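Local coordinates for polyhedrin (Operophtera brumata cypovirus 19, PDB 5A99), which forms the crystalline lattice of polyhedra, the insect virus occlusion bodies that embed cypovirus particles, at residues M41-L46 and N74-Y79. Numbering follows the deposited sequence.
Sequences MKDSSL and NDEKYY
With CG between the backbone N and the carbonyl carbon (chi1 60°), Asp43 brings OD2 within 4.0 Å of Tyr78 OH. In Tyr78, CG is anti to the carbonyl carbon, beside the backbone N (chi1 -54°), and the ring presents OH to Asp43. The two side chains cross at about a right angle, and the carboxylate and ring planes are perpendicular. Two waters join them. One lies 3.0 Å from Asp43 OD2 and 2.7 Å from Tyr78 OH. A second also bridges the two, at 3.1 Å from Asp43 OD2 and 2.6 Å from Tyr78 OH, and lies in the ring plane at its edge. Both waters donate to OD2. Asp43 belongs to the type I turn Met41-Ser44, which links antiparallel strands 33-40 and 46-53 as a beta hairpin. Its OD1 accepts from Ser45 N, two residues on, at 2.9 Å, an Asx turn. The N-H comes from above the carboxylate plane, 53° out of it. OD1 is used within the hairpin loop, whereas OD2 takes the waters. Glu76 OE2 comes within 4.3 Å of Asp43 OD2, a like-charge approach that may raise the pKa of either acid. Arg85 of the second subunit offers Glu76 a long, weak ion pair.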
# COMPACT_ATOMS: atom_id res chain seq x y z
N MET A 41 16.48 16.49 -8.55
CA MET A 41 16.84 16.95 -7.23
C MET A 41 17.80 18.15 -7.32
O MET A 41 18.25 18.55 -8.40
CB MET A 41 17.45 15.80 -6.42
CG MET A 41 16.62 14.49 -6.43
SD MET A 41 14.84 14.60 -6.06
CE MET A 41 14.91 15.05 -4.34
N LYS A 42 18.11 18.72 -6.17
CA LYS A 42 18.86 19.97 -6.11
C LYS A 42 20.34 19.78 -6.46
O LYS A 42 21.05 20.74 -6.77
CB LYS A 42 18.68 20.60 -4.72
CG LYS A 42 17.24 21.04 -4.49
CD LYS A 42 16.99 21.70 -3.13
CE LYS A 42 15.63 22.40 -3.13
NZ LYS A 42 15.29 23.09 -1.87
N ASP A 43 20.80 18.53 -6.47
CA ASP A 43 22.18 18.24 -6.89
C ASP A 43 22.23 17.75 -8.34
O ASP A 43 23.27 17.27 -8.82
CB ASP A 43 22.83 17.22 -5.94
CG ASP A 43 22.10 15.89 -5.89
OD1 ASP A 43 21.03 15.73 -6.54
OD2 ASP A 43 22.58 14.99 -5.17
N SER A 44 21.09 17.88 -9.01
CA SER A 44 20.89 17.42 -10.38
C SER A 44 20.78 15.91 -10.53
O SER A 44 20.63 15.41 -11.65
CB SER A 44 21.96 17.95 -11.33
OG SER A 44 21.77 19.34 -11.54
N SER A 45 20.84 15.18 -9.42
CA SER A 45 20.59 13.75 -9.45
C SER A 45 19.09 13.52 -9.71
O SER A 45 18.28 14.42 -9.51
CB SER A 45 21.06 13.06 -8.16
OG SER A 45 20.17 13.28 -7.07
N LEU A 46 18.75 12.33 -10.18
CA LEU A 46 17.35 11.97 -10.39
C LEU A 46 16.92 10.89 -9.42
O LEU A 46 17.65 9.92 -9.18
CB LEU A 46 17.11 11.43 -11.80
CG LEU A 46 16.89 12.41 -12.95
CD1 LEU A 46 18.16 13.25 -13.17
CD2 LEU A 46 16.50 11.66 -14.21
N ASN A 74 17.88 5.81 0.96
CA ASN A 74 18.53 6.48 2.09
C ASN A 74 20.05 6.51 1.87
O ASN A 74 20.81 5.94 2.65
CB ASN A 74 18.17 5.72 3.37
CG ASN A 74 18.31 6.57 4.61
OD1 ASN A 74 18.21 7.80 4.56
ND2 ASN A 74 18.55 5.92 5.74
N ASP A 75 20.48 7.18 0.81
CA ASP A 75 21.89 7.16 0.43
C ASP A 75 22.58 8.53 0.56
O ASP A 75 23.71 8.70 0.11
CB ASP A 75 22.08 6.59 -0.99
CG ASP A 75 21.24 7.31 -2.03
OD1 ASP A 75 20.91 8.50 -1.83
OD2 ASP A 75 20.91 6.67 -3.06
N GLU A 76 21.89 9.49 1.16
CA GLU A 76 22.49 10.77 1.52
C GLU A 76 22.12 11.12 2.97
O GLU A 76 21.21 10.51 3.56
CB GLU A 76 22.03 11.88 0.57
CG GLU A 76 22.27 11.61 -0.94
CD GLU A 76 23.70 11.90 -1.40
OE1 GLU A 76 24.54 12.27 -0.55
OE2 GLU A 76 23.98 11.77 -2.61
N LYS A 77 22.84 12.07 3.57
CA LYS A 77 22.43 12.66 4.84
C LYS A 77 22.69 14.16 4.86
O LYS A 77 23.84 14.60 4.77
CB LYS A 77 23.15 12.01 6.03
CG LYS A 77 22.66 12.53 7.38
CD LYS A 77 23.14 11.67 8.55
CE LYS A 77 22.58 12.16 9.89
NZ LYS A 77 23.10 13.51 10.29
N TYR A 78 21.62 14.94 4.99
CA TYR A 78 21.71 16.40 5.01
C TYR A 78 21.24 16.99 6.34
O TYR A 78 21.61 18.12 6.67
CB TYR A 78 20.87 17.00 3.87
CG TYR A 78 21.21 16.45 2.50
CD1 TYR A 78 22.53 16.29 2.11
CD2 TYR A 78 20.21 16.06 1.62
CE1 TYR A 78 22.85 15.78 0.88
CE2 TYR A 78 20.53 15.54 0.37
CZ TYR A 78 21.85 15.40 0.01
OH TYR A 78 22.19 14.87 -1.22
N TYR A 79 20.43 16.25 7.09
CA TYR A 79 19.85 16.79 8.33
C TYR A 79 19.81 15.81 9.49
O TYR A 79 19.65 14.60 9.30
CB TYR A 79 18.41 17.27 8.08
CG TYR A 79 18.28 18.37 7.06
CD1 TYR A 79 18.92 19.59 7.24
CD2 TYR A 79 17.53 18.19 5.91
CE1 TYR A 79 18.82 20.60 6.30
CE2 TYR A 79 17.41 19.19 4.97
CZ TYR A 79 18.06 20.39 5.17
OH TYR A 79 17.94 21.39 4.22
O HOH W 1 24.21 15.69 -2.78
O HOH W 2 20.43 14.28 -3.03